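Local atomic coordinates of 4-hydroxy-tetrahydrodipicolinate synthase (Aquifex aeolicus, PDB entry 2EHH), a protein that probably catalyses the condensation of pyruvate with aspartate semialdehyde to 4-hydroxy-tetrahydrodipicolinate, a step of lysine biosynthesis. Residues A[25-30]-A[36-41]; A[236-241]-A[286-291]; A[264-267]-A[271-274]. One frame throughout, in Å; residues are numbered along the deposited sequence.

Contact 1: A[25-30]-A[36-41]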
# COMPACT_ATOMS: atom_id res chain seq x y z
N ASN A 25 -35.64 21.49 1.78
CA ASN A 25 -35.61 21.58 3.24
C ASN A 25 -34.20 21.41 3.78
O ASN A 25 -33.84 21.98 4.81
CB ASN A 25 -36.55 20.55 3.85
CG ASN A 25 -38.02 20.91 3.65
OD1 ASN A 25 -38.50 20.98 2.52
ND2 ASN A 25 -38.73 21.14 4.74
N LEU A 26 -33.40 20.62 3.07
CA LEU A 26 -32.01 20.38 3.45
C LEU A 26 -31.27 21.71 3.32
O LEU A 26 -30.44 22.06 4.16
CB LEU A 26 -31.41 19.33 2.51
CG LEU A 26 -30.77 18.05 3.06
CD1 LEU A 26 -31.54 17.52 4.26
CD2 LEU A 26 -30.71 17.02 1.94
N ILE A 27 -31.57 22.45 2.26
CA ILE A 27 -30.93 23.74 2.04
C ILE A 27 -31.28 24.73 3.16
O ILE A 27 -30.41 25.41 3.68
CB ILE A 27 -31.33 24.32 0.67
CG1 ILE A 27 -30.73 23.45 -0.44
CG2 ILE A 27 -30.83 25.76 0.54
CD1 ILE A 27 -31.04 23.91 -1.85
N GLU A 28 -32.56 24.78 3.53
CA GLU A 28 -33.00 25.68 4.60
C GLU A 28 -32.35 25.25 5.91
O GLU A 28 -31.96 26.09 6.73
CB GLU A 28 -34.52 25.62 4.73
CG GLU A 28 -35.26 26.03 3.47
CD GLU A 28 -35.03 27.48 3.10
OE1 GLU A 28 -35.15 27.82 1.91
OE2 GLU A 28 -34.73 28.29 4.01
N PHE A 29 -32.22 23.94 6.10
CA PHE A 29 -31.60 23.38 7.29
C PHE A 29 -30.22 24.00 7.48
O PHE A 29 -29.86 24.43 8.58
CB PHE A 29 -31.49 21.86 7.14
CG PHE A 29 -30.79 21.17 8.28
CD1 PHE A 29 -31.29 21.22 9.57
CD2 PHE A 29 -29.63 20.43 8.04
CE1 PHE A 29 -30.66 20.53 10.61
CE2 PHE A 29 -28.99 19.74 9.07
CZ PHE A 29 -29.51 19.79 10.36
N HIS A 30 -29.44 24.05 6.41
CA HIS A 30 -28.10 24.61 6.51
C HIS A 30 -28.05 26.12 6.60
O HIS A 30 -27.15 26.68 7.23
CB HIS A 30 -27.23 24.11 5.35
CG HIS A 30 -26.80 22.69 5.52
ND1 HIS A 30 -27.46 21.63 4.93
CD2 HIS A 30 -25.87 22.14 6.34
CE1 HIS A 30 -26.96 20.50 5.38
NE2 HIS A 30 -25.99 20.78 6.23
N ASP A 36 -21.56 27.54 5.97
CA ASP A 36 -21.07 28.58 5.07
C ASP A 36 -21.38 28.33 3.60
O ASP A 36 -21.64 29.27 2.84
CB ASP A 36 -19.57 28.76 5.25
CG ASP A 36 -19.21 29.24 6.64
OD1 ASP A 36 -19.64 30.35 7.02
OD2 ASP A 36 -18.50 28.50 7.37
N ALA A 37 -21.38 27.07 3.19
CA ALA A 37 -21.65 26.75 1.80
C ALA A 37 -22.13 25.32 1.63
O ALA A 37 -21.87 24.46 2.47
CB ALA A 37 -20.41 26.97 0.96
N ILE A 38 -22.83 25.08 0.53
CA ILE A 38 -23.34 23.75 0.24
C ILE A 38 -22.75 23.27 -1.07
O ILE A 38 -22.71 24.00 -2.06
CB ILE A 38 -24.88 23.74 0.12
CG1 ILE A 38 -25.51 24.16 1.44
CG2 ILE A 38 -25.36 22.34 -0.26
CD1 ILE A 38 -27.02 24.19 1.41
N LEU A 39 -22.24 22.04 -1.06
CA LEU A 39 -21.69 21.42 -2.25
C LEU A 39 -22.74 20.43 -2.70
O LEU A 39 -23.07 19.49 -1.97
CB LEU A 39 -20.40 20.66 -1.92
CG LEU A 39 -19.99 19.59 -2.94
CD1 LEU A 39 -19.63 20.24 -4.26
CD2 LEU A 39 -18.81 18.79 -2.39
N VAL A 40 -23.29 20.64 -3.89
CA VAL A 40 -24.30 19.72 -4.41
C VAL A 40 -23.72 18.90 -5.56
O VAL A 40 -22.85 19.35 -6.29
CB VAL A 40 -25.55 20.49 -4.91
CG1 VAL A 40 -26.23 21.17 -3.74
CG2 VAL A 40 -25.15 21.51 -5.96
N CYS A 41 -24.21 17.67 -5.69
CA CYS A 41 -23.75 16.77 -6.74
C CYS A 41 -22.31 16.32 -6.59
O CYS A 41 -21.61 16.15 -7.58
CB CYS A 41 -23.95 17.42 -8.11
SG CYS A 41 -25.67 17.76 -8.43
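Ile-38 reaches from its strand to the helix and ends between Ile-27 and His-30, one helical turn apart. Its CG1 stands beside the backbone N (chi1 -62°) and the chain is extended beyond it, which sends CD1 straight out to the helix surface. That single methyl carries the close packing: it lies 3.9 Å from His-30 CB and 4.0 Å from Ile-27 CA, with Ile-27 CG2 at 4.2 Å from the same Ile-38 CD1. No hydrogen bond crosses between the two segments, and all three touching residues are buried.

His-30 is held back against its own helix. Its ND1 donates to Leu-26 O at 3.1 Å, bent to 141° at the hydrogen. This donor sits above the carbonyl plane, while His-30 N, 3.2 Å from Leu-26 O, comes from the opposite face, so one carbonyl oxygen accepts twice. Phe-29 CD2 lies 3.8 Å above one face of the imidazole of His-30, offset toward its rim. Together they probably limit how far the ring can turn, and at its far end NE2 makes a weak hydrogen bond to Asn-207 O.

The outer side of the helix is looser. Glu-28 has its CB directed away from the strand, is partly exposed and forms a salt bridge with Arg-69, and Asn-25 is exposed.

The pair is the helix-to-strand half of a beta-alpha-beta crossover in the TIM barrel: helix 20-31 follows the first barrel strand and leads into the second. Val-7 of strand 4-8 touches both Ile-38 and His-30, strand 71-75 runs along the other edge of strand 37-40, and helices 52-66 and 211-223 both touch helix 20-31.

Contact 2: A[236-241]-A[286-291]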
# COMPACT_ATOMS: atom_id res chain seq x y z
N LEU A 236 -16.86 14.98 18.87
CA LEU A 236 -17.43 14.53 17.61
C LEU A 236 -16.74 13.31 16.98
O LEU A 236 -17.19 12.80 15.96
CB LEU A 236 -17.40 15.69 16.61
CG LEU A 236 -18.68 16.39 16.14
CD1 LEU A 236 -19.72 16.46 17.23
CD2 LEU A 236 -18.30 17.78 15.65
N HIS A 237 -15.65 12.85 17.60
CA HIS A 237 -14.91 11.72 17.03
C HIS A 237 -15.76 10.48 16.75
O HIS A 237 -15.63 9.88 15.68
CB HIS A 237 -13.73 11.33 17.92
CG HIS A 237 -12.69 10.53 17.21
ND1 HIS A 237 -11.97 11.02 16.14
CD2 HIS A 237 -12.29 9.24 17.37
CE1 HIS A 237 -11.17 10.08 15.68
NE2 HIS A 237 -11.34 8.99 16.40
N ASP A 238 -16.62 10.09 17.69
CA ASP A 238 -17.47 8.92 17.47
C ASP A 238 -18.36 9.10 16.24
O ASP A 238 -18.59 8.15 15.50
CB ASP A 238 -18.34 8.64 18.70
CG ASP A 238 -17.55 8.03 19.85
OD1 ASP A 238 -16.36 7.69 19.65
OD2 ASP A 238 -18.13 7.87 20.95
N LEU A 239 -18.86 10.32 16.03
CA LEU A 239 -19.70 10.58 14.86
C LEU A 239 -18.86 10.48 13.58
O LEU A 239 -19.28 9.86 12.60
CB LEU A 239 -20.32 11.98 14.94
CG LEU A 239 -21.16 12.40 13.73
CD1 LEU A 239 -22.40 11.53 13.64
CD2 LEU A 239 -21.54 13.87 13.85
N PHE A 240 -17.68 11.10 13.60
CA PHE A 240 -16.80 11.08 12.43
C PHE A 240 -16.48 9.66 11.98
O PHE A 240 -16.45 9.36 10.79
CB PHE A 240 -15.47 11.80 12.72
CG PHE A 240 -15.61 13.30 12.91
CD1 PHE A 240 -16.76 13.97 12.53
CD2 PHE A 240 -14.54 14.03 13.43
CE1 PHE A 240 -16.86 15.36 12.67
CE2 PHE A 240 -14.63 15.42 13.58
CZ PHE A 240 -15.79 16.08 13.20
N LYS A 241 -16.24 8.77 12.94
CA LYS A 241 -15.91 7.39 12.60
C LYS A 241 -17.10 6.57 12.10
O LYS A 241 -17.00 5.90 11.07
CB LYS A 241 -15.26 6.68 13.79
CG LYS A 241 -13.93 7.29 14.22
CD LYS A 241 -12.96 7.44 13.04
CE LYS A 241 -12.58 6.09 12.43
NZ LYS A 241 -11.84 6.24 11.14
N LYS A 286 -27.84 8.45 19.00
CA LYS A 286 -28.55 8.57 20.27
C LYS A 286 -27.65 9.09 21.38
O LYS A 286 -28.10 9.85 22.24
CB LYS A 286 -29.15 7.22 20.66
CG LYS A 286 -30.35 6.82 19.81
CD LYS A 286 -30.74 5.36 20.00
CE LYS A 286 -31.08 5.04 21.45
NZ LYS A 286 -31.46 3.60 21.59
N LYS A 287 -26.38 8.68 21.37
CA LYS A 287 -25.44 9.14 22.39
C LYS A 287 -25.26 10.65 22.24
O LYS A 287 -24.95 11.34 23.21
CB LYS A 287 -24.09 8.43 22.24
CG LYS A 287 -22.99 9.00 23.12
CD LYS A 287 -23.33 8.94 24.62
CE LYS A 287 -22.97 7.59 25.23
NZ LYS A 287 -21.49 7.36 25.24
N TYR A 288 -25.46 11.16 21.03
CA TYR A 288 -25.34 12.59 20.78
C TYR A 288 -26.68 13.27 21.03
O TYR A 288 -26.83 14.48 20.82
CB TYR A 288 -24.88 12.83 19.34
CG TYR A 288 -23.40 12.59 19.14
CD1 TYR A 288 -22.45 13.47 19.66
CD2 TYR A 288 -22.94 11.47 18.43
CE1 TYR A 288 -21.08 13.25 19.48
CE2 TYR A 288 -21.58 11.24 18.25
CZ TYR A 288 -20.65 12.13 18.78
OH TYR A 288 -19.30 11.91 18.60
N ASN A 289 -27.65 12.48 21.48
CA ASN A 289 -28.99 12.98 21.79
C ASN A 289 -29.66 13.68 20.62
O ASN A 289 -30.35 14.69 20.79
CB ASN A 289 -28.94 13.92 22.99
CG ASN A 289 -28.38 13.26 24.23
OD1 ASN A 289 -27.31 13.61 24.71
ND2 ASN A 289 -29.11 12.27 24.75
N LEU A 290 -29.46 13.14 19.42
CA LEU A 290 -30.06 13.73 18.24
C LEU A 290 -31.52 13.29 18.16
O LEU A 290 -31.85 12.14 18.45
CB LEU A 290 -29.31 13.29 16.98
CG LEU A 290 -27.83 13.71 16.94
CD1 LEU A 290 -27.21 13.28 15.62
CD2 LEU A 290 -27.73 15.22 17.10
N PRO A 291 -32.42 14.21 17.79
CA PRO A 291 -33.86 13.91 17.68
C PRO A 291 -34.16 13.05 16.46
O PRO A 291 -34.37 13.57 15.36
CB PRO A 291 -34.47 15.30 17.57
CG PRO A 291 -33.45 16.03 16.74
CD PRO A 291 -32.14 15.60 17.39
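Tyr-288 pushes its phenol end into the backbone of helix 226-242, between Leu-236 and Leu-239. With CG anti to the carbonyl carbon and beside the backbone N (chi1 -77°), the ring leaves the chain just past the end of helix 275-287 and projects toward the neighbouring helix. The hydroxyl oxygen, Tyr-288 OH, accepts a hydrogen bond from Leu-239 N at 3.1 Å, with an angle of 142° at the hydrogen. It is also hydrogen-bonded to the carbonyl oxygen of Tyr-235, a residue whose ring meets that of Tyr-288 edge-to-face.

Side chains of helix 226-242 pack near both CE2 and CE1 of the ring. Leu-239 CB rests 3.6 Å from Tyr-288 CE2, and Asp-238 CB comes within 3.4 Å of Tyr-288 OH. Near CE1, Leu-236 starts out away from the tyrosine, but its chi1 of -111°, far from a staggered value, brings CD1 round to 4.1 Å from Tyr-288 CE1. The two side chains cross at about a right angle. Just after the tyrosine, Asn-289 takes positive phi in a Schellman motif that ends helix 275-287. The adjoining flank of helix 226-242, at His-237 and Lys-241, packs on Ser-171 and Glu-172 of the second subunit.

A phenylalanine in place of Tyr-288 would probably keep much of the ring packing but leave Leu-239 N and Tyr-235 O without their shared mate. These two would be partners in a regular helix. Here the helix is kinked, and a side chain from just beyond another helix satisfies a donor and an acceptor that the kink separates.

Contact 3: A[264-267]-A[271-274]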
# COMPACT_ATOMS: atom_id res chain seq x y z
N LYS A 264 -35.18 6.70 2.88
CA LYS A 264 -34.09 5.74 2.97
C LYS A 264 -34.00 5.11 1.58
O LYS A 264 -34.44 3.98 1.38
CB LYS A 264 -34.42 4.68 4.02
CG LYS A 264 -33.30 3.71 4.33
CD LYS A 264 -33.74 2.76 5.43
CE LYS A 264 -32.63 1.82 5.85
NZ LYS A 264 -33.10 0.94 6.95
N GLU A 265 -33.43 5.84 0.63
CA GLU A 265 -33.32 5.35 -0.73
C GLU A 265 -32.02 5.76 -1.42
O GLU A 265 -31.68 6.94 -1.48
CB GLU A 265 -34.51 5.87 -1.55
CG GLU A 265 -34.57 5.40 -3.00
CD GLU A 265 -35.82 5.89 -3.72
OE1 GLU A 265 -36.91 5.80 -3.13
OE2 GLU A 265 -35.71 6.37 -4.87
N PHE A 266 -31.30 4.76 -1.93
CA PHE A 266 -30.05 4.98 -2.64
C PHE A 266 -30.25 4.46 -4.06
O PHE A 266 -31.30 3.91 -4.39
CB PHE A 266 -28.90 4.17 -2.03
CG PHE A 266 -28.66 4.43 -0.58
CD1 PHE A 266 -29.46 3.83 0.39
CD2 PHE A 266 -27.62 5.25 -0.17
CE1 PHE A 266 -29.21 4.03 1.75
CE2 PHE A 266 -27.36 5.46 1.18
CZ PHE A 266 -28.16 4.85 2.14
N ARG A 267 -29.24 4.65 -4.90
CA ARG A 267 -29.30 4.14 -6.26
C ARG A 267 -28.15 3.16 -6.40
O ARG A 267 -27.01 3.48 -6.05
CB ARG A 267 -29.16 5.26 -7.28
CG ARG A 267 -30.45 6.05 -7.49
CD ARG A 267 -30.27 7.11 -8.56
NE ARG A 267 -31.50 7.86 -8.78
CZ ARG A 267 -31.63 8.83 -9.67
NH1 ARG A 267 -30.60 9.19 -10.43
NH2 ARG A 267 -32.80 9.45 -9.81
N THR A 271 -26.20 0.60 -1.60
CA THR A 271 -27.26 -0.14 -0.92
C THR A 271 -27.40 0.27 0.54
O THR A 271 -26.53 0.93 1.10
CB THR A 271 -26.95 -1.64 -0.94
OG1 THR A 271 -25.64 -1.87 -0.40
CG2 THR A 271 -27.00 -2.18 -2.37
N GLU A 272 -28.50 -0.16 1.15
CA GLU A 272 -28.74 0.14 2.56
C GLU A 272 -27.67 -0.56 3.39
O GLU A 272 -27.06 -1.54 2.93
CB GLU A 272 -30.13 -0.34 3.00
CG GLU A 272 -31.27 0.12 2.11
CD GLU A 272 -32.64 -0.19 2.68
OE1 GLU A 272 -32.78 -1.16 3.45
OE2 GLU A 272 -33.60 0.54 2.34
N MET A 273 -27.45 -0.06 4.60
CA MET A 273 -26.46 -0.63 5.50
C MET A 273 -26.88 -2.02 5.97
O MET A 273 -28.04 -2.41 5.81
CB MET A 273 -26.30 0.25 6.74
CG MET A 273 -25.75 1.64 6.48
SD MET A 273 -25.86 2.69 7.95
CE MET A 273 -24.38 2.17 8.84
N SER A 274 -25.94 -2.75 6.54
CA SER A 274 -26.25 -4.07 7.08
C SER A 274 -26.99 -3.74 8.37
O SER A 274 -26.69 -2.73 9.01
CB SER A 274 -24.97 -4.84 7.39
OG SER A 274 -24.23 -4.20 8.42
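The loop joining helices 250-258 and 275-287 folds back on itself here, with Lys-264 and Phe-266 on its first limb packing on Thr-271 and Glu-272 of its second, just before the N-cap Ser-274. Phe-266 uses a face of its ring. Thr-271 O lies 4.1 Å above the plane of the Phe-266 ring, over its centre, and Thr-271 C is 4.1 Å from Phe-266 CD1. One step on, Glu-272 CA approaches Phe-266 CE1 at 4.0 Å. The CB of Thr-271 points away from the first limb, and Thr-110 of the third subunit packs on this residue.

Next to the ring, Lys-264 and Glu-272 cross at about a right angle. Lysine CG is anti to the backbone N (chi1 -173°), and the extended chain carries its methylenes across the carboxylate: Lys-264 CE is 3.8 Å from Glu-272 CD. The charged ends come no closer than 4.1 Å, from Lys-264 NZ to Glu-272 OE1, which is beyond a salt bridge. The ammonium instead pairs with Glu-278 and makes a cation-pi contact with Trp-257.

No hydrogen bond joins the two limbs; they meet through van der Waals contacts of the ring and of the lysine methylenes. Glu-272 probably adds a diffuse attraction to a lysine already paired, whereas Thr-271 O, buried with no partner in the model, is likely to be a cost.

From the N terminus, contact 1 comes first and closes a short loop: the chain leaves helix 20-31 and re-enters the barrel at strand 37-40. It is complete long before the other two begin. Contact 2 opens on helix 226-242, beyond the last barrel strand, and closes only when the chain returns at the end of helix 275-287. Contact 3 is nested inside that larger loop. The centres lie about 20 Å apart and no two contacts touch, their nearest atoms being about 8 to 10 Å apart. Contact 1 belongs to the barrel wall; contact 2 joins helix 226-242 to the end of helix 275-287, and contact 3 lies in the loop before that last helix.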